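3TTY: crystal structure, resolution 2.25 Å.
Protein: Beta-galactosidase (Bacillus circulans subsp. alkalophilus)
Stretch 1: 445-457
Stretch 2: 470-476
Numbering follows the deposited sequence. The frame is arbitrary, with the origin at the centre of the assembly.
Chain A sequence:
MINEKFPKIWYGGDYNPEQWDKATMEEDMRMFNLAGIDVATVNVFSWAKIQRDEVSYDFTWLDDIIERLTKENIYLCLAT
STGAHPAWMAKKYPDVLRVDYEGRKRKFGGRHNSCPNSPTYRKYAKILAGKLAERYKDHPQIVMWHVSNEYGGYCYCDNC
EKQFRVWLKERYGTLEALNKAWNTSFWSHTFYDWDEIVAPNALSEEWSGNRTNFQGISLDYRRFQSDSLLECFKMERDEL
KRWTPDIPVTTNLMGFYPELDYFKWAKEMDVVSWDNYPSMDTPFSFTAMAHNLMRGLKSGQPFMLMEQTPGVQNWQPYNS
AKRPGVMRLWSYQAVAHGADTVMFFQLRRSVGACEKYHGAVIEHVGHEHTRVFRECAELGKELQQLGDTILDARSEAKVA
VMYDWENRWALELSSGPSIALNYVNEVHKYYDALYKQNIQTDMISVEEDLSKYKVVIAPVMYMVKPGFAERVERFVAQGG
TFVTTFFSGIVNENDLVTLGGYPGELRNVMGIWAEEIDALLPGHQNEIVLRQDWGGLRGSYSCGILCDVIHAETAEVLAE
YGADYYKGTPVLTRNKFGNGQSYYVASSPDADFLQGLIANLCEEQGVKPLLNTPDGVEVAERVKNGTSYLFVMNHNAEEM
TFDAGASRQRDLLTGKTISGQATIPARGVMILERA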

ATOM      1  N   SER A 445      20.725   9.580  27.511  1.00 16.88           N
ATOM      2  CA  SER A 445      20.487  10.748  26.674  1.00 16.98           C
ATOM      3  C   SER A 445      21.826  11.360  26.227  1.00 20.20           C
ATOM      4  O   SER A 445      22.890  11.076  26.804  1.00 18.28           O
ATOM      5  N   VAL A 446      21.771  12.187  25.191  1.00 12.95           N
ATOM      6  CA  VAL A 446      22.945  12.903  24.750  1.00 15.58           C
ATOM      7  C   VAL A 446      23.409  13.899  25.810  1.00 21.69           C
ATOM      8  O   VAL A 446      24.505  14.443  25.694  1.00 24.10           O
ATOM      9  N   GLU A 447      22.579  14.129  26.833  1.00 17.89           N
ATOM     10  CA  GLU A 447      22.860  15.110  27.885  1.00 19.46           C
ATOM     11  C   GLU A 447      23.350  14.511  29.198  1.00 21.84           C
ATOM     12  O   GLU A 447      23.645  15.243  30.138  1.00 23.23           O
ATOM     13  N   GLU A 448      23.401  13.190  29.280  1.00 19.10           N
ATOM     14  CA  GLU A 448      23.773  12.521  30.521  1.00 20.41           C
ATOM     15  C   GLU A 448      25.200  12.890  30.959  1.00 22.36           C
ATOM     16  O   GLU A 448      26.082  13.093  30.130  1.00 19.20           O
ATOM     17  N   ASP A 449      25.409  12.982  32.268  1.00 20.85           N
ATOM     18  CA  ASP A 449      26.741  13.151  32.831  1.00 26.03           C
ATOM     19  C   ASP A 449      27.613  11.967  32.399  1.00 25.65           C
ATOM     20  O   ASP A 449      27.330  10.828  32.740  1.00 28.27           O
ATOM     21  N   LEU A 450      28.658  12.241  31.630  1.00 26.18           N
ATOM     22  CA  LEU A 450      29.438  11.183  31.003  1.00 24.81           C
ATOM     23  C   LEU A 450      30.536  10.658  31.923  1.00 27.11           C
ATOM     24  O   LEU A 450      31.201   9.671  31.607  1.00 28.01           O
ATOM     25  N   SER A 451      30.728  11.320  33.059  1.00 25.24           N
ATOM     26  CA  SER A 451      31.892  11.044  33.904  1.00 33.40           C
ATOM     27  C   SER A 451      31.958   9.611  34.447  1.00 30.74           C
ATOM     28  O   SER A 451      33.043   9.063  34.635  1.00 31.52           O
ATOM     29  N   LYS A 452      30.804   9.010  34.708  1.00 31.18           N
ATOM     30  CA  LYS A 452      30.763   7.665  35.280  1.00 29.99           C
ATOM     31  C   LYS A 452      31.104   6.562  34.265  1.00 31.28           C
ATOM     32  O   LYS A 452      31.282   5.399  34.630  1.00 31.05           O
ATOM     33  N   TYR A 453      31.204   6.924  32.992  1.00 25.72           N
ATOM     34  CA  TYR A 453      31.444   5.920  31.969  1.00 26.84           C
ATOM     35  C   TYR A 453      32.901   5.835  31.544  1.00 23.38           C
ATOM     36  O   TYR A 453      33.689   6.748  31.779  1.00 25.45           O
ATOM     37  N   LYS A 454      33.249   4.712  30.937  1.00 22.26           N
ATOM     38  CA  LYS A 454      34.562   4.525  30.354  1.00 25.63           C
ATOM     39  C   LYS A 454      34.448   4.400  28.843  1.00 24.02           C
ATOM     40  O   LYS A 454      35.374   4.754  28.116  1.00 26.39           O
ATOM     41  N   VAL A 455      33.298   3.932  28.366  1.00 19.71           N
ATOM     42  CA  VAL A 455      33.066   3.837  26.926  1.00 22.46           C
ATOM     43  C   VAL A 455      31.701   4.409  26.567  1.00 23.02           C
ATOM     44  O   VAL A 455      30.685   3.958  27.093  1.00 27.22           O
ATOM     45  N   VAL A 456      31.671   5.395  25.679  1.00 23.99           N
ATOM     46  CA  VAL A 456      30.408   6.018  25.270  1.00 22.81           C
ATOM     47  C   VAL A 456      30.216   5.845  23.768  1.00 23.18           C
ATOM     48  O   VAL A 456      31.052   6.277  22.970  1.00 24.36           O
ATOM     49  N   ILE A 457      29.119   5.203  23.381  1.00 22.16           N
ATOM     50  CA  ILE A 457      28.873   4.908  21.975  1.00 21.08           C
ATOM     51  C   ILE A 457      27.652   5.670  21.451  1.00 19.76           C
ATOM     52  O   ILE A 457      26.568   5.625  22.043  1.00 20.86           O
ATOM     53  N   GLU A 470      31.412  19.696  23.099  1.00 23.46           N
ATOM     54  CA  GLU A 470      32.266  20.107  24.202  1.00 28.26           C
ATOM     55  C   GLU A 470      32.260  19.021  25.263  1.00 30.82           C
ATOM     56  O   GLU A 470      33.309  18.646  25.818  1.00 26.86           O
ATOM     57  N   ARG A 471      31.063  18.509  25.528  1.00 27.21           N
ATOM     58  CA  ARG A 471      30.883  17.477  26.531  1.00 25.82           C
ATOM     59  C   ARG A 471      31.672  16.216  26.170  1.00 24.29           C
ATOM     60  O   ARG A 471      32.344  15.657  27.026  1.00 25.44           O
ATOM     61  N   VAL A 472      31.636  15.775  24.915  1.00 23.20           N
ATOM     62  CA  VAL A 472      32.391  14.572  24.591  1.00 21.10           C
ATOM     63  C   VAL A 472      33.887  14.817  24.447  1.00 24.37           C
ATOM     64  O   VAL A 472      34.676  13.945  24.789  1.00 23.75           O
ATOM     65  N   GLU A 473      34.285  15.996  23.978  1.00 21.19           N
ATOM     66  CA  GLU A 473      35.697  16.350  24.011  1.00 21.39           C
ATOM     67  C   GLU A 473      36.223  16.275  25.442  1.00 24.15           C
ATOM     68  O   GLU A 473      37.275  15.692  25.704  1.00 20.48           O
ATOM     69  N   ARG A 474      35.480  16.842  26.383  1.00 21.70           N
ATOM     70  CA  ARG A 474      35.903  16.776  27.779  1.00 28.77           C
ATOM     71  C   ARG A 474      35.941  15.335  28.327  1.00 27.32           C
ATOM     72  O   ARG A 474      36.889  14.952  29.016  1.00 24.27           O
ATOM     73  N   PHE A 475      34.916  14.547  28.007  1.00 26.47           N
ATOM     74  CA  PHE A 475      34.872  13.126  28.378  1.00 23.75           C
ATOM     75  C   PHE A 475      36.077  12.362  27.829  1.00 20.95           C
ATOM     76  O   PHE A 475      36.766  11.648  28.564  1.00 25.63           O
ATOM     77  N   VAL A 476      36.349  12.534  26.542  1.00 21.38           N
ATOM     78  CA  VAL A 476      37.439  11.817  25.897  1.00 22.75           C
ATOM     79  C   VAL A 476      38.814  12.273  26.397  1.00 24.85           C
ATOM     80  O   VAL A 476      39.690  11.450  26.651  1.00 25.80           O
TER

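A helix lies against an irregular loop and the start of a strand in a mainly apolar contact, with Phe475 at its centre and Arg471, one turn earlier, tying the loop's backbone down by hydrogen bonds. The two stretches come nearest at Leu450 and Phe475, whose CA atoms are 6.3 Å apart, and together they bury 378 Å², both sides summed.

Phe475 points toward the loop with chi1 t (165°) and chi2 at 76°, and has the largest covered area of any residue here. Its flat ring can touch several groups at once. Over one face sits the methyl Val456 CG2, 3.4 Å from Phe475 CZ and 3.8 Å from the ring centroid, a CH-pi contact. Val456 is suited to this place because, with chi1 t, its CB-branched side chain offers a methyl directly from the strand. At the ring edge, Tyr453 O lies 3.4 Å from Phe475 CE1, while Tyr453 CB approaches the same CE1 at 4.4 Å; the end of the tyrosine side chain leads away, and its hydroxyl is hydrogen-bonded elsewhere in the structure.

Leu450 also points toward the helix. Its chi1 (-99°) and chi2 (23°) both fall between the usual wells. Its CB packs 3.7 Å from Phe475 CD1, and its CD2 reaches 4.2 Å from Arg471 CG and 4.4 Å from Val472 CA, so one apolar side chain spans neighbouring positions on the helix. Leu450 O accepts the hydrogen bond from Tyr453 N (3.1 Å) that closes a type I turn, and also lies 3.4 Å from Phe475 CD1.

Arg471 combines an aliphatic stem with a polar end. With chi1 and chi2 t and chi3 p, it extends along the loop until Arg471 NH2 donates to Val446 O at 2.8 Å, near the plane of the guanidinium. Glu447 CA lies over one face of that group, 3.7 Å from Arg471 NH2. Water 1 completes the arrangement: it accepts from Arg471 NE at 2.5 Å and donates to Val446 O at 2.7 Å and to Glu448 O at 2.8 Å. Val446 O thus meets the arginine both directly and through water.

Other polar side chains shape each stretch from within. Ser445 OG accepts from Glu447 N at 2.9 Å in the first turn. Asp449, pointing away from the helix, accepts at OD1 from Ser451 N (3.0 Å) and Ser451 OG (2.8 Å). On the helix, Arg474 NH2 forms a salt bridge with Glu470 OE2 at 3.1 Å, one turn apart and outside the contact.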

ATOM      1  CB  SER A 445      19.660  11.791  27.418  1.00 18.47           C
ATOM      2  OG  SER A 445      20.495  12.657  28.175  1.00 25.33           O
ATOM      3  CB  VAL A 446      22.698  13.650  23.415  1.00 18.47           C
ATOM      4  CG1 VAL A 446      22.471  12.668  22.293  1.00 13.56           C
ATOM      5  CG2 VAL A 446      21.528  14.633  23.544  1.00 13.54           C
ATOM      6  CB  GLU A 447      21.615  15.931  28.194  1.00 21.15           C
ATOM      7  CG  GLU A 447      21.211  16.850  27.085  1.00 37.29           C
ATOM      8  CD  GLU A 447      19.755  17.247  27.160  1.00 59.77           C
ATOM      9  OE1 GLU A 447      19.111  17.336  26.078  1.00 61.57           O
ATOM     10  OE2 GLU A 447      19.263  17.469  28.298  1.00 57.59           O
ATOM     11  CB  GLU A 448      23.653  11.001  30.350  1.00 16.96           C
ATOM     12  CG  GLU A 448      23.872  10.216  31.631  1.00 19.84           C
ATOM     13  CD  GLU A 448      22.897  10.616  32.717  1.00 25.33           C
ATOM     14  OE1 GLU A 448      21.678  10.478  32.498  1.00 24.21           O
ATOM     15  OE2 GLU A 448      23.348  11.088  33.785  1.00 28.87           O
ATOM     16  CB  ASP A 449      26.650  13.234  34.359  1.00 25.06           C
ATOM     17  CG  ASP A 449      27.991  13.000  35.044  1.00 36.20           C
ATOM     18  OD1 ASP A 449      29.043  13.361  34.469  1.00 33.83           O
ATOM     19  OD2 ASP A 449      27.986  12.443  36.167  1.00 45.07           O
ATOM     20  CB  LEU A 450      30.054  11.705  29.704  1.00 20.98           C
ATOM     21  CG  LEU A 450      29.389  11.383  28.364  1.00 29.67           C
ATOM     22  CD1 LEU A 450      27.912  11.065  28.522  1.00 23.55           C
ATOM     23  CD2 LEU A 450      29.611  12.504  27.334  1.00 21.36           C
ATOM     24  CB  SER A 451      31.974  12.048  35.059  1.00 30.64           C
ATOM     25  OG  SER A 451      30.918  11.844  35.985  1.00 39.17           O
ATOM     26  CB  LYS A 452      29.396   7.402  35.927  1.00 34.21           C
ATOM     27  CG  LYS A 452      28.211   7.613  35.003  1.00 32.12           C
ATOM     28  CD  LYS A 452      26.889   7.698  35.779  1.00 41.96           C
ATOM     29  CE  LYS A 452      26.429   6.337  36.303  1.00 47.86           C
ATOM     30  NZ  LYS A 452      25.056   6.376  36.910  1.00 46.89           N
ATOM     31  CB  TYR A 453      30.513   6.132  30.769  1.00 24.68           C
ATOM     32  CG  TYR A 453      29.061   6.087  31.200  1.00 27.99           C
ATOM     33  CD1 TYR A 453      28.494   4.899  31.655  1.00 26.46           C
ATOM     34  CD2 TYR A 453      28.271   7.234  31.194  1.00 23.77           C
ATOM     35  CE1 TYR A 453      27.174   4.849  32.082  1.00 26.57           C
ATOM     36  CE2 TYR A 453      26.951   7.193  31.617  1.00 26.97           C
ATOM     37  CZ  TYR A 453      26.409   5.997  32.059  1.00 27.48           C
ATOM     38  OH  TYR A 453      25.103   5.946  32.480  1.00 22.73           O
ATOM     39  CB  LYS A 454      35.257   3.311  30.977  1.00 29.92           C
ATOM     40  CG  LYS A 454      35.738   3.607  32.394  1.00 29.75           C
ATOM     41  CD  LYS A 454      36.415   2.414  33.030  1.00 43.41           C
ATOM     42  CE  LYS A 454      37.637   2.839  33.852  1.00 53.25           C
ATOM     43  NZ  LYS A 454      38.819   3.209  32.992  1.00 49.43           N
ATOM     44  CB  VAL A 455      33.133   2.371  26.423  1.00 20.71           C
ATOM     45  CG1 VAL A 455      32.838   2.318  24.934  1.00 21.17           C
ATOM     46  CG2 VAL A 455      34.499   1.762  26.705  1.00 21.27           C
ATOM     47  CB  VAL A 456      30.345   7.526  25.651  1.00 19.08           C
ATOM     48  CG1 VAL A 456      29.111   8.194  25.038  1.00 17.42           C
ATOM     49  CG2 VAL A 456      30.349   7.696  27.157  1.00 21.21           C
ATOM     50  CB  ILE A 457      28.715   3.385  21.752  1.00 23.92           C
ATOM     51  CG1 ILE A 457      29.868   2.635  22.423  1.00 23.14           C
ATOM     52  CG2 ILE A 457      28.663   3.044  20.272  1.00 19.03           C
ATOM     53  CD1 ILE A 457      29.764   1.132  22.318  1.00 21.17           C
ATOM     54  CB  GLU A 470      31.756  21.418  24.794  1.00 29.09           C
ATOM     55  CG  GLU A 470      32.775  22.194  25.611  1.00 43.80           C
ATOM     56  CD  GLU A 470      32.276  23.597  25.977  1.00 64.23           C
ATOM     57  OE1 GLU A 470      31.392  24.121  25.254  1.00 64.46           O
ATOM     58  OE2 GLU A 470      32.757  24.168  26.987  1.00 59.64           O
ATOM     59  CB  ARG A 471      29.394  17.191  26.740  1.00 30.08           C
ATOM     60  CG  ARG A 471      29.031  16.570  28.093  1.00 40.12           C
ATOM     61  CD  ARG A 471      27.570  16.879  28.493  1.00 32.74           C
ATOM     62  NE  ARG A 471      26.654  16.631  27.385  1.00 25.68           N
ATOM     63  CZ  ARG A 471      25.857  17.550  26.841  1.00 31.04           C
ATOM     64  NH1 ARG A 471      25.829  18.790  27.324  1.00 30.01           N
ATOM     65  NH2 ARG A 471      25.077  17.225  25.813  1.00 22.76           N
ATOM     66  CB  VAL A 472      31.841  13.763  23.398  1.00 26.70           C
ATOM     67  CG1 VAL A 472      30.548  14.357  22.889  1.00 29.26           C
ATOM     68  CG2 VAL A 472      32.898  13.615  22.302  1.00 22.55           C
ATOM     69  CB  GLU A 473      35.929  17.739  23.429  1.00 28.45           C
ATOM     70  CG  GLU A 473      35.976  17.773  21.910  1.00 23.92           C
ATOM     71  CD  GLU A 473      35.717  19.164  21.351  1.00 34.24           C
ATOM     72  OE1 GLU A 473      35.466  20.095  22.150  1.00 37.67           O
ATOM     73  OE2 GLU A 473      35.760  19.328  20.111  1.00 34.40           O
ATOM     74  CB  ARG A 474      35.028  17.667  28.650  1.00 28.36           C
ATOM     75  CG  ARG A 474      35.577  17.892  30.034  1.00 41.23           C
ATOM     76  CD  ARG A 474      34.961  19.133  30.644  1.00 51.52           C
ATOM     77  NE  ARG A 474      35.126  20.285  29.761  1.00 60.70           N
ATOM     78  CZ  ARG A 474      34.139  20.846  29.067  1.00 63.99           C
ATOM     79  NH1 ARG A 474      32.898  20.365  29.163  1.00 51.79           N
ATOM     80  NH2 ARG A 474      34.393  21.897  28.287  1.00 55.51           N
ATOM     81  CB  PHE A 475      33.571  12.481  27.888  1.00 23.86           C
ATOM     82  CG  PHE A 475      33.585  10.971  27.907  1.00 25.50           C
ATOM     83  CD1 PHE A 475      33.445  10.275  29.101  1.00 22.92           C
ATOM     84  CD2 PHE A 475      33.711  10.249  26.724  1.00 24.50           C
ATOM     85  CE1 PHE A 475      33.455   8.880  29.117  1.00 23.23           C
ATOM     86  CE2 PHE A 475      33.716   8.858  26.735  1.00 22.47           C
ATOM     87  CZ  PHE A 475      33.590   8.178  27.935  1.00 22.07           C
ATOM     88  CB  VAL A 476      37.372  11.943  24.367  1.00 22.32           C
ATOM     89  CG1 VAL A 476      38.566  11.254  23.719  1.00 16.70           C
ATOM     90  CG2 VAL A 476      36.050  11.371  23.839  1.00 18.80           C
TER
HETATM   91  O   HOH W   1      26.502  14.094  27.530  1.00 29.64           O